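Uncharacterized protein (Actinomyces odontolyticus, PDB 4MJG) is of unknown function, but belongs to the DUF4853 family and is probably a lipoprotein, made of an antiparallel sheet partly covered by short helices. Local coordinates at residues Ser30-Pro35 / Pro89-Ala94; Lys82-Asn87 / Ile109-Asn114; Ala37-Gly42 / Pro73-Glu78; Gln96-Ile101 / Leu118-Phe123; Ser153-Glu156 / His162-Ile165. All coordinates share one frame; numbering follows the deposited sequence.

Interaction 1: residues Ser30-Pro35 / Pro89-Ala94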
# COMPACT_ATOMS: atom_id res chain seq x y z
N SER A 30 -3.72 2.61 3.55
CA SER A 30 -4.34 2.75 2.24
C SER A 30 -4.71 4.20 1.90
O SER A 30 -4.73 4.59 0.73
CB SER A 30 -5.59 1.85 2.17
OG SER A 30 -5.29 0.52 2.57
N SER A 31 -4.96 5.01 2.92
CA SER A 31 -5.35 6.41 2.73
C SER A 31 -4.31 7.27 2.00
O SER A 31 -4.66 8.25 1.33
CB SER A 31 -5.68 7.07 4.08
OG SER A 31 -4.50 7.52 4.73
N VAL A 32 -3.03 6.91 2.11
CA VAL A 32 -1.95 7.74 1.54
C VAL A 32 -1.91 7.76 0.01
O VAL A 32 -1.22 8.59 -0.59
CB VAL A 32 -0.55 7.34 2.06
CG1 VAL A 32 -0.53 7.34 3.58
CG2 VAL A 32 -0.12 5.99 1.50
N ALA A 33 -2.61 6.82 -0.63
CA ALA A 33 -2.76 6.83 -2.08
C ALA A 33 -3.65 7.97 -2.55
O ALA A 33 -3.45 8.52 -3.63
CB ALA A 33 -3.33 5.50 -2.56
N VAL A 34 -4.63 8.34 -1.72
CA VAL A 34 -5.67 9.29 -2.11
C VAL A 34 -5.11 10.62 -2.64
O VAL A 34 -5.49 11.05 -3.72
CB VAL A 34 -6.67 9.55 -0.96
CG1 VAL A 34 -7.63 10.67 -1.33
CG2 VAL A 34 -7.44 8.27 -0.64
N PRO A 35 -4.19 11.27 -1.88
CA PRO A 35 -3.61 12.51 -2.40
C PRO A 35 -3.01 12.38 -3.80
O PRO A 35 -3.06 13.33 -4.58
CB PRO A 35 -2.52 12.83 -1.38
CG PRO A 35 -2.98 12.19 -0.12
CD PRO A 35 -3.69 10.94 -0.54
N PRO A 89 2.69 11.26 6.44
CA PRO A 89 1.90 10.96 7.64
C PRO A 89 2.76 10.76 8.89
O PRO A 89 3.95 10.46 8.78
CB PRO A 89 1.20 9.64 7.27
CG PRO A 89 2.17 8.97 6.37
CD PRO A 89 2.88 10.06 5.60
N ASP A 90 2.14 10.92 10.06
CA ASP A 90 2.84 10.86 11.34
C ASP A 90 3.51 9.52 11.62
O ASP A 90 4.60 9.48 12.18
CB ASP A 90 1.89 11.20 12.50
CG ASP A 90 1.53 12.68 12.56
OD1 ASP A 90 2.13 13.49 11.81
OD2 ASP A 90 0.64 13.04 13.36
N TRP A 91 2.86 8.43 11.22
CA TRP A 91 3.40 7.08 11.45
C TRP A 91 4.68 6.77 10.65
O TRP A 91 5.33 5.75 10.91
CB TRP A 91 2.34 6.00 11.18
CG TRP A 91 1.70 6.07 9.81
CD1 TRP A 91 0.49 6.62 9.50
CD2 TRP A 91 2.24 5.56 8.58
NE1 TRP A 91 0.25 6.49 8.15
CE2 TRP A 91 1.30 5.84 7.57
CE3 TRP A 91 3.42 4.89 8.24
CZ2 TRP A 91 1.51 5.49 6.24
CZ3 TRP A 91 3.63 4.53 6.92
CH2 TRP A 91 2.68 4.83 5.93
N ALA A 92 5.02 7.64 9.69
CA ALA A 92 6.18 7.43 8.82
C ALA A 92 7.46 7.98 9.44
O ALA A 92 7.64 9.20 9.49
CB ALA A 92 5.94 8.07 7.46
N VAL A 93 8.34 7.09 9.89
CA VAL A 93 9.60 7.51 10.53
C VAL A 93 10.66 7.98 9.52
O VAL A 93 11.60 8.67 9.90
CB VAL A 93 10.21 6.39 11.42
CG1 VAL A 93 9.22 5.97 12.51
CG2 VAL A 93 10.66 5.18 10.61
N ALA A 94 10.52 7.60 8.25
CA ALA A 94 11.50 7.98 7.21
C ALA A 94 10.92 7.91 5.80
O ALA A 94 10.01 7.13 5.53
CB ALA A 94 12.73 7.09 7.31
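V32 holds CG1 anti to its carbonyl carbon (chi1 -54°), and W91 has CG set between its backbone N and carbonyl carbon (chi1 55°). These two settings bring the valine methyl to the rim of the indole. V32 CG1 lies 3.8 Å from W91 CZ2, at the edge of the ring and near its plane. The methyl therefore meets the six-membered part from the side and does not stack on it. The same methyl also reaches the proline ring, with V32 CG1 4.2 Å from P89 CG. P89 in turn leans over one face of the indole, its CG 3.3 Å above the plane and nearer its margin than its middle. The proline and the valine hold the indole on a face and at an edge. The contact is purely apolar and small, and no hydrogen bond crosses it. Both backbones turn here. S31 to V34 form a type I turn between two short helices. P89 to A92 form another, closed by A92 N to P89 O at 3.2 Å. V119 and F121 of strand 118-123 lie against V32, and V119 also touches W91. A bound glycerol, probably a crystallisation additive, lies about 4 Å from the W91 side chain. The contact joins the loop between helices 26-31 and 34-40 to the turn leading into outer strand 92-97, which carries a classic beta bulge at V93 and A94 opposite I112.

Interaction 2: residues Lys82-Asn87 / Ile109-Asn114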
# COMPACT_ATOMS: atom_id res chain seq x y z
N LYS A 82 8.00 15.68 -4.07
CA LYS A 82 7.44 16.85 -3.40
C LYS A 82 6.15 16.47 -2.66
O LYS A 82 6.00 16.76 -1.46
CB LYS A 82 7.15 17.96 -4.43
CG LYS A 82 6.54 19.23 -3.87
CD LYS A 82 6.04 20.13 -5.00
CE LYS A 82 5.39 21.40 -4.46
NZ LYS A 82 6.37 22.28 -3.77
N LEU A 83 5.23 15.82 -3.37
CA LEU A 83 3.94 15.44 -2.81
C LEU A 83 4.09 14.49 -1.64
O LEU A 83 3.55 14.73 -0.56
CB LEU A 83 3.06 14.79 -3.89
CG LEU A 83 1.68 14.27 -3.44
CD1 LEU A 83 0.83 15.40 -2.87
CD2 LEU A 83 0.97 13.60 -4.60
N VAL A 84 4.83 13.40 -1.85
CA VAL A 84 4.98 12.37 -0.82
C VAL A 84 5.61 12.95 0.44
O VAL A 84 5.18 12.63 1.55
CB VAL A 84 5.82 11.17 -1.33
CG1 VAL A 84 6.17 10.22 -0.19
CG2 VAL A 84 5.06 10.43 -2.41
N THR A 85 6.61 13.81 0.27
CA THR A 85 7.32 14.41 1.39
C THR A 85 6.44 15.41 2.14
O THR A 85 6.33 15.36 3.37
CB THR A 85 8.62 15.10 0.93
OG1 THR A 85 9.44 14.16 0.22
CG2 THR A 85 9.41 15.65 2.12
N GLU A 86 5.81 16.31 1.39
CA GLU A 86 4.96 17.35 1.97
C GLU A 86 3.68 16.81 2.60
O GLU A 86 3.10 17.44 3.48
CB GLU A 86 4.60 18.35 0.87
CG GLU A 86 3.90 19.62 1.34
CD GLU A 86 3.76 20.65 0.23
OE1 GLU A 86 3.79 20.27 -0.96
OE2 GLU A 86 3.62 21.85 0.55
N ASN A 87 3.24 15.65 2.13
CA ASN A 87 2.02 15.02 2.63
C ASN A 87 2.33 13.81 3.52
O ASN A 87 1.52 12.89 3.66
CB ASN A 87 1.14 14.61 1.44
CG ASN A 87 -0.34 14.79 1.71
OD1 ASN A 87 -0.84 14.44 2.77
ND2 ASN A 87 -1.06 15.33 0.73
N ILE A 109 9.57 5.48 -4.33
CA ILE A 109 9.71 6.21 -3.07
C ILE A 109 9.03 5.35 -2.00
O ILE A 109 7.90 4.90 -2.18
CB ILE A 109 9.04 7.59 -3.11
CG1 ILE A 109 9.68 8.44 -4.21
CG2 ILE A 109 9.18 8.29 -1.76
CD1 ILE A 109 8.93 9.73 -4.50
N GLN A 110 9.74 5.13 -0.90
CA GLN A 110 9.24 4.30 0.18
C GLN A 110 8.93 5.14 1.40
O GLN A 110 9.64 6.10 1.70
CB GLN A 110 10.27 3.24 0.55
CG GLN A 110 10.58 2.24 -0.55
CD GLN A 110 11.57 2.77 -1.56
OE1 GLN A 110 12.67 3.20 -1.19
NE2 GLN A 110 11.19 2.73 -2.84
N LEU A 111 7.87 4.75 2.11
CA LEU A 111 7.48 5.37 3.37
C LEU A 111 7.63 4.30 4.44
O LEU A 111 6.91 3.30 4.42
CB LEU A 111 6.04 5.84 3.26
CG LEU A 111 5.73 7.29 3.63
CD1 LEU A 111 6.61 8.26 2.86
CD2 LEU A 111 4.26 7.57 3.36
N ILE A 112 8.59 4.49 5.35
CA ILE A 112 8.94 3.46 6.33
C ILE A 112 8.24 3.72 7.66
O ILE A 112 8.38 4.80 8.23
CB ILE A 112 10.47 3.38 6.58
CG1 ILE A 112 11.24 3.31 5.25
CG2 ILE A 112 10.82 2.19 7.46
CD1 ILE A 112 10.90 2.11 4.38
N ASP A 113 7.50 2.73 8.15
CA ASP A 113 6.83 2.84 9.45
C ASP A 113 7.73 2.35 10.58
O ASP A 113 8.79 1.76 10.34
CB ASP A 113 5.48 2.08 9.47
CG ASP A 113 5.63 0.58 9.23
OD1 ASP A 113 6.56 -0.04 9.80
OD2 ASP A 113 4.82 0.00 8.47
N ASN A 114 7.31 2.60 11.82
CA ASN A 114 8.11 2.28 13.00
C ASN A 114 8.32 0.78 13.24
O ASN A 114 9.12 0.40 14.10
CB ASN A 114 7.55 2.96 14.27
CG ASN A 114 6.03 3.01 14.29
OD1 ASN A 114 5.38 3.28 13.27
ND2 ASN A 114 5.45 2.77 15.46
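V84 packs on I109 and L111 where helix 77-86 lies across one face of the antiparallel sheet, here strand 107-113. It is a helix-on-sheet contact, and all three residues are buried. A single valine methyl does the touching. V84 CG1 is 3.7 Å from L111 CD1 and 3.9 Å from I109 CG2. I109 and L111 are two residues apart on the strand, and both point toward the helix. The valine tip therefore meets both of them. V84 holds CG1 anti to the backbone N (chi1 171°), which carries this methyl out from the helix toward the strand. The valine runs past each of the other two side chains in the opposite sense, so the branches lie alongside one another. The nearest CA atoms, those of V84 and I109, are 8.1 Å apart. The helix runs up to E86, where E86 N still bonds K82 O at 2.9 Å, and N87 is the first residue to leave helical angles. F121 of the neighbouring strand 118-123 also touches V84. Q110, between I109 and L111, points away from the helix, toward the face where D98 and E120 lie. One sheet face is therefore oily under the helix, while the other carries polar groups here. No hydrogen bond or charge pair crosses between the two segments, so what holds helix to strand at this point is the fit of methyl groups and the exclusion of water.

Interaction 3: residues Ala37-Gly42 / Pro73-Glu78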
# COMPACT_ATOMS: atom_id res chain seq x y z
N ALA A 37 -4.05 10.51 -6.29
CA ALA A 37 -5.17 10.60 -7.23
C ALA A 37 -5.79 12.00 -7.21
O ALA A 37 -6.21 12.52 -8.25
CB ALA A 37 -6.23 9.56 -6.91
N ALA A 38 -5.83 12.61 -6.02
CA ALA A 38 -6.37 13.96 -5.87
C ALA A 38 -5.52 15.00 -6.61
O ALA A 38 -6.05 15.85 -7.31
CB ALA A 38 -6.48 14.32 -4.40
N GLU A 39 -4.20 14.89 -6.46
CA GLU A 39 -3.25 15.80 -7.10
C GLU A 39 -3.29 15.68 -8.62
O GLU A 39 -3.06 16.66 -9.34
CB GLU A 39 -1.82 15.53 -6.60
CG GLU A 39 -0.79 16.60 -6.97
CD GLU A 39 -1.03 17.94 -6.29
OE1 GLU A 39 -1.77 17.98 -5.28
OE2 GLU A 39 -0.46 18.94 -6.76
N THR A 40 -3.57 14.47 -9.11
CA THR A 40 -3.80 14.26 -10.53
C THR A 40 -5.03 15.01 -11.00
O THR A 40 -5.05 15.57 -12.10
CB THR A 40 -4.05 12.78 -10.86
OG1 THR A 40 -3.02 11.96 -10.29
CG2 THR A 40 -4.11 12.58 -12.36
N GLY A 41 -6.06 15.00 -10.16
CA GLY A 41 -7.37 15.50 -10.52
C GLY A 41 -8.16 14.33 -11.07
O GLY A 41 -8.64 14.37 -12.20
N GLY A 42 -8.29 13.28 -10.26
CA GLY A 42 -8.97 12.08 -10.71
C GLY A 42 -9.05 10.96 -9.69
O GLY A 42 -9.37 11.19 -8.52
N PRO A 73 -2.90 8.21 -12.47
CA PRO A 73 -2.18 8.68 -13.66
C PRO A 73 -0.82 9.29 -13.30
O PRO A 73 -0.59 9.65 -12.14
CB PRO A 73 -3.13 9.72 -14.27
CG PRO A 73 -4.48 9.37 -13.72
CD PRO A 73 -4.21 8.86 -12.33
N SER A 74 0.05 9.43 -14.30
CA SER A 74 1.45 9.78 -14.04
C SER A 74 1.65 11.25 -13.69
O SER A 74 0.81 12.10 -14.00
CB SER A 74 2.34 9.42 -15.24
OG SER A 74 3.71 9.46 -14.88
N MSE A 75 2.77 11.52 -13.02
CA MSE A 75 3.23 12.88 -12.75
C MSE A 75 4.73 12.81 -12.73
O MSE A 75 5.30 11.74 -12.54
CB MSE A 75 2.62 13.42 -11.44
CG MSE A 75 3.44 13.16 -10.19
SE MSE A 75 2.28 13.17 -8.59
CE MSE A 75 2.31 15.09 -8.20
N SER A 76 5.39 13.95 -12.93
CA SER A 76 6.85 13.97 -12.94
C SER A 76 7.38 13.48 -11.59
O SER A 76 6.78 13.78 -10.55
CB SER A 76 7.39 15.37 -13.25
OG SER A 76 7.24 16.24 -12.14
N PHE A 77 8.48 12.73 -11.61
CA PHE A 77 9.03 12.17 -10.38
C PHE A 77 9.34 13.25 -9.35
O PHE A 77 9.08 13.08 -8.16
CB PHE A 77 10.30 11.36 -10.67
CG PHE A 77 10.83 10.64 -9.48
CD1 PHE A 77 10.24 9.45 -9.06
CD2 PHE A 77 11.89 11.15 -8.74
CE1 PHE A 77 10.70 8.78 -7.94
CE2 PHE A 77 12.36 10.49 -7.62
CZ PHE A 77 11.77 9.31 -7.22
N GLU A 78 9.90 14.37 -9.81
CA GLU A 78 10.18 15.52 -8.96
C GLU A 78 8.93 16.01 -8.21
O GLU A 78 9.00 16.37 -7.02
CB GLU A 78 10.76 16.65 -9.84
CG GLU A 78 11.38 17.81 -9.06
CD GLU A 78 11.25 19.13 -9.80
OE1 GLU A 78 11.50 19.14 -11.03
OE2 GLU A 78 10.90 20.16 -9.17
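T40 lays its methyl on the ring of P73, with T40 CG2 3.5 Å from P73 CG and 3.6 Å from P73 CB. The threonine puts CG2 anti to the backbone N (chi1 -51° to OG1), and this turns the methyl toward the proline. A second apolar contact lies further along, where E39 CG meets the methyl end of M75, a selenomethionine in this crystal, at 3.7 Å from M75 CE. These two side chains cross at about a right angle. E39 bends at chi2 (67°), and it is the aliphatic part of its chain that touches. L83 of helix 77-86 packs against both E39 and M75. Across the segments no hydrogen bond is made. The contact lies at the surface and joins the C-terminal end of helix 34-40 to the end of strand 62-73 and the linker into helix 77-86. Backbone bonds end the first helix in a Schellman motif, with G42 N to A37 O at 3.0 Å, a weak G41 N to A38 O bond at the same length, and G41 as the C-prime residue with positive phi (91°). T40 OG1 is hydrogen-bonded to V36 O, one turn back in its own helix. With T40 replaced by an alanine, the P73 ring would probably lose the methyl packed on it and V36 O its side-chain partner. Among the other polar groups, S76 caps the start of helix 77-86, its OG bonded to R79 N, and S74 OG bonds S124 O.

Interaction 4: residues Gln96-Ile101 / Leu118-Phe123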
# COMPACT_ATOMS: atom_id res chain seq x y z
N GLN A 96 12.31 7.21 2.05
CA GLN A 96 13.43 6.76 1.23
C GLN A 96 13.12 6.93 -0.25
O GLN A 96 12.03 6.58 -0.71
CB GLN A 96 13.74 5.30 1.53
CG GLN A 96 14.30 5.07 2.92
CD GLN A 96 14.63 3.61 3.18
OE1 GLN A 96 14.15 2.72 2.47
NE2 GLN A 96 15.44 3.36 4.20
N VAL A 97 14.08 7.48 -0.99
CA VAL A 97 13.94 7.76 -2.41
C VAL A 97 14.98 6.95 -3.18
O VAL A 97 16.18 7.05 -2.90
CB VAL A 97 14.12 9.26 -2.69
CG1 VAL A 97 13.87 9.58 -4.16
CG2 VAL A 97 13.20 10.09 -1.80
N ASP A 98 14.53 6.13 -4.14
CA ASP A 98 15.43 5.31 -4.94
C ASP A 98 16.45 6.19 -5.65
O ASP A 98 16.10 7.23 -6.22
CB ASP A 98 14.67 4.50 -6.00
CG ASP A 98 13.94 3.31 -5.41
OD1 ASP A 98 14.03 3.08 -4.18
OD2 ASP A 98 13.26 2.60 -6.18
N LYS A 99 17.71 5.76 -5.60
CA LYS A 99 18.81 6.53 -6.16
C LYS A 99 18.82 6.50 -7.69
O LYS A 99 19.36 7.40 -8.32
CB LYS A 99 20.14 6.05 -5.57
CG LYS A 99 20.24 6.32 -4.08
CD LYS A 99 21.59 5.93 -3.50
CE LYS A 99 21.68 4.44 -3.22
NZ LYS A 99 22.97 4.08 -2.57
N GLN A 100 18.17 5.50 -8.29
CA GLN A 100 18.15 5.36 -9.75
C GLN A 100 16.90 4.63 -10.23
O GLN A 100 16.27 3.90 -9.47
CB GLN A 100 19.40 4.61 -10.20
CG GLN A 100 19.61 4.54 -11.70
CD GLN A 100 20.97 4.00 -12.07
OE1 GLN A 100 21.74 3.57 -11.21
NE2 GLN A 100 21.28 4.02 -13.36
N ILE A 101 16.53 4.85 -11.50
CA ILE A 101 15.45 4.09 -12.14
C ILE A 101 15.97 2.69 -12.45
O ILE A 101 17.05 2.54 -13.01
CB ILE A 101 14.95 4.76 -13.44
CG1 ILE A 101 14.46 6.18 -13.15
CG2 ILE A 101 13.84 3.93 -14.07
CD1 ILE A 101 13.40 6.72 -14.10
N LEU A 118 6.38 -0.90 5.27
CA LEU A 118 6.66 -0.19 4.04
C LEU A 118 5.40 0.24 3.28
O LEU A 118 4.39 -0.45 3.29
CB LEU A 118 7.50 -1.11 3.15
CG LEU A 118 7.80 -0.70 1.72
CD1 LEU A 118 8.86 0.38 1.75
CD2 LEU A 118 8.27 -1.89 0.90
N VAL A 119 5.48 1.40 2.64
CA VAL A 119 4.51 1.81 1.63
C VAL A 119 5.30 2.39 0.47
O VAL A 119 6.14 3.26 0.68
CB VAL A 119 3.53 2.85 2.17
CG1 VAL A 119 2.56 3.29 1.07
CG2 VAL A 119 2.77 2.29 3.36
N GLU A 120 5.04 1.91 -0.74
CA GLU A 120 5.85 2.28 -1.90
C GLU A 120 5.05 2.95 -3.01
O GLU A 120 4.04 2.42 -3.48
CB GLU A 120 6.56 1.05 -2.47
CG GLU A 120 7.43 1.38 -3.67
CD GLU A 120 8.51 0.36 -3.93
OE1 GLU A 120 8.20 -0.85 -3.85
OE2 GLU A 120 9.66 0.76 -4.21
N PHE A 121 5.52 4.12 -3.43
CA PHE A 121 4.99 4.81 -4.59
C PHE A 121 5.92 4.53 -5.75
O PHE A 121 7.05 5.02 -5.76
CB PHE A 121 4.93 6.32 -4.33
CG PHE A 121 4.13 6.70 -3.11
CD1 PHE A 121 4.71 6.67 -1.85
CD2 PHE A 121 2.81 7.10 -3.23
CE1 PHE A 121 3.98 7.02 -0.73
CE2 PHE A 121 2.07 7.45 -2.11
CZ PHE A 121 2.66 7.41 -0.85
N LYS A 122 5.48 3.71 -6.71
CA LYS A 122 6.30 3.38 -7.88
C LYS A 122 5.99 4.30 -9.07
O LYS A 122 4.95 4.17 -9.72
CB LYS A 122 6.13 1.91 -8.28
CG LYS A 122 7.35 1.05 -7.96
CD LYS A 122 7.29 -0.31 -8.63
CE LYS A 122 8.67 -0.96 -8.66
NZ LYS A 122 9.30 -1.08 -7.31
N PHE A 123 6.91 5.21 -9.35
CA PHE A 123 6.80 6.06 -10.53
C PHE A 123 7.10 5.27 -11.80
O PHE A 123 7.98 4.41 -11.81
CB PHE A 123 7.75 7.26 -10.45
CG PHE A 123 7.99 7.93 -11.77
CD1 PHE A 123 7.10 8.89 -12.24
CD2 PHE A 123 9.08 7.58 -12.55
CE1 PHE A 123 7.32 9.50 -13.47
CE2 PHE A 123 9.30 8.19 -13.78
CZ PHE A 123 8.42 9.15 -14.23
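D98 reaches toward E120, and its side chain can be followed outward from the end of strand 92-97. Its CB points toward strand 118-123 and carries the carboxylate over strand 107-113. CG then splits the group in two. OD1 accepts from Q110 NE2. OD2 accepts from the backbone G108 N, and also lies 4.5 Å from E120 OE2. That last pair is two like charges, near each other but not bonded. E120 comes from its own strand with CG anti to the backbone N (chi1 -180°), which sends its carboxylate out toward D98. Q110 NE2 also donates to E120 OE2, so this one amide nitrogen links the two acids. K122 adds positive charge. Its NZ makes a long salt bridge to E120 OE2, at 3.6 Å, and stands 5.5 Å from D98 OD2. These neighbours probably offset the repulsion between the acids. Further along, the contact is apolar and thin. I101 CD1 comes to 4.4 Å from F123 CE2, at the edge of the ring and near its plane. F123 also packs on L80 of helix 77-86. The CA atoms of D98 and K122 are 9.8 Å apart, a spacing in keeping with a strand lying between the two segments, and D98 pairs with G108 of that strand. It is 107-113, and with 92-97 and 118-123 it forms an antiparallel meander at one edge of the sheet.

Interaction 5: residues Ser153-Glu156 / His162-Ile165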
# COMPACT_ATOMS: atom_id res chain seq x y z
N SER A 153 -12.79 -5.20 2.81
CA SER A 153 -13.33 -4.80 1.52
C SER A 153 -12.70 -3.47 1.13
O SER A 153 -12.22 -2.72 1.98
CB SER A 153 -14.85 -4.64 1.60
OG SER A 153 -15.19 -3.67 2.58
N VAL A 154 -12.73 -3.17 -0.16
CA VAL A 154 -12.21 -1.90 -0.64
C VAL A 154 -13.01 -0.71 -0.07
O VAL A 154 -12.50 0.41 0.00
CB VAL A 154 -12.18 -1.85 -2.18
CG1 VAL A 154 -13.58 -1.69 -2.74
CG2 VAL A 154 -11.27 -0.73 -2.66
N GLU A 155 -14.25 -0.97 0.35
CA GLU A 155 -15.05 0.03 1.06
C GLU A 155 -14.34 0.43 2.35
O GLU A 155 -14.16 1.62 2.63
CB GLU A 155 -16.44 -0.52 1.42
CG GLU A 155 -17.22 -1.20 0.29
CD GLU A 155 -17.43 -0.30 -0.91
OE1 GLU A 155 -17.65 0.92 -0.73
OE2 GLU A 155 -17.40 -0.83 -2.04
N GLU A 156 -13.93 -0.58 3.12
CA GLU A 156 -13.31 -0.39 4.43
C GLU A 156 -11.88 0.13 4.34
O GLU A 156 -11.46 0.91 5.19
CB GLU A 156 -13.33 -1.70 5.22
CG GLU A 156 -14.72 -2.20 5.56
CD GLU A 156 -14.77 -3.68 5.86
OE1 GLU A 156 -13.71 -4.30 6.08
OE2 GLU A 156 -15.89 -4.24 5.87
N HIS A 162 -15.67 5.58 -2.82
CA HIS A 162 -16.62 4.54 -3.25
C HIS A 162 -16.23 3.94 -4.60
O HIS A 162 -15.55 4.58 -5.41
CB HIS A 162 -18.06 5.08 -3.28
CG HIS A 162 -18.39 5.88 -4.51
ND1 HIS A 162 -17.75 7.06 -4.83
CD2 HIS A 162 -19.32 5.68 -5.47
CE1 HIS A 162 -18.26 7.54 -5.95
NE2 HIS A 162 -19.21 6.72 -6.36
N VAL A 163 -16.66 2.70 -4.81
CA VAL A 163 -16.27 1.92 -5.98
C VAL A 163 -17.10 2.28 -7.20
O VAL A 163 -18.33 2.25 -7.15
CB VAL A 163 -16.43 0.41 -5.75
CG1 VAL A 163 -16.03 -0.37 -6.99
CG2 VAL A 163 -15.59 -0.04 -4.57
N THR A 164 -16.42 2.61 -8.29
CA THR A 164 -17.05 2.74 -9.61
C THR A 164 -16.29 1.83 -10.57
O THR A 164 -15.30 1.20 -10.19
CB THR A 164 -17.00 4.20 -10.10
OG1 THR A 164 -15.69 4.74 -9.91
CG2 THR A 164 -17.99 5.04 -9.33
N ILE A 165 -16.75 1.75 -11.82
CA ILE A 165 -16.08 0.93 -12.83
C ILE A 165 -15.89 1.72 -14.12
O ILE A 165 -16.83 2.30 -14.64
CB ILE A 165 -16.83 -0.39 -13.11
CG1 ILE A 165 -18.33 -0.17 -13.24
CG2 ILE A 165 -16.59 -1.38 -11.98
CD1 ILE A 165 -19.12 -1.45 -13.42
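V163 is approached by two side chains set at different angles. E155 crosses it at about a right angle, and V154 lies slantwise to it. E155 comes to V163 CG2, and V154 faces the same valine. E155 holds CG anti to its carbonyl carbon (chi1 -49°) and then bends at chi2 (-57°). The bend swings the carboxylate to the V163 side chain, although the CB bond points neither toward nor away from the strand. E155 OE2 then lies 4.0 Å from V163 CB, with CG2 closer still. The approach of V154 CG1 to V163 CG2 is modelled too short for two carbons, so its exact length is doubtful, but the two apolar side chains do face each other. The segments belong to the short helix 154-157 and to strand 161-166, an outermost strand of the antiparallel sheet. A brief connection leads from one to the other, which folds the helix back against the strand. S153 stands at the N-cap, and its OG takes a weak bond from E156 N at 3.4 Å. L179 of strand 176-181, the sheet neighbour of strand 161-166, touches V154 and V163 alike. On the strand itself H162 points its CB away from the helix, and its ND1 bonds T180 O.

Interaction 2 is the buried one, all methyl groups, while interactions 1, 3 and 5 lie at the surface and interaction 4 is partly buried. Interactions 2 and 3 share helix 77-86, and interactions 1 and 3 share helix 34-40. Interactions 1, 2 and 4 meet at the meander of strands 92-97, 107-113 and 118-123, joined by backbone bonds such as V93 N to I112 O and L111 N to V119 O. Interaction 4 sets charged groups against each other, on the sheet face away from helix 77-86; in interaction 5 a carboxylate meets a valine. Interaction 5 stands apart, at the other outermost strand, its centre about 26 Å from that of interaction 4.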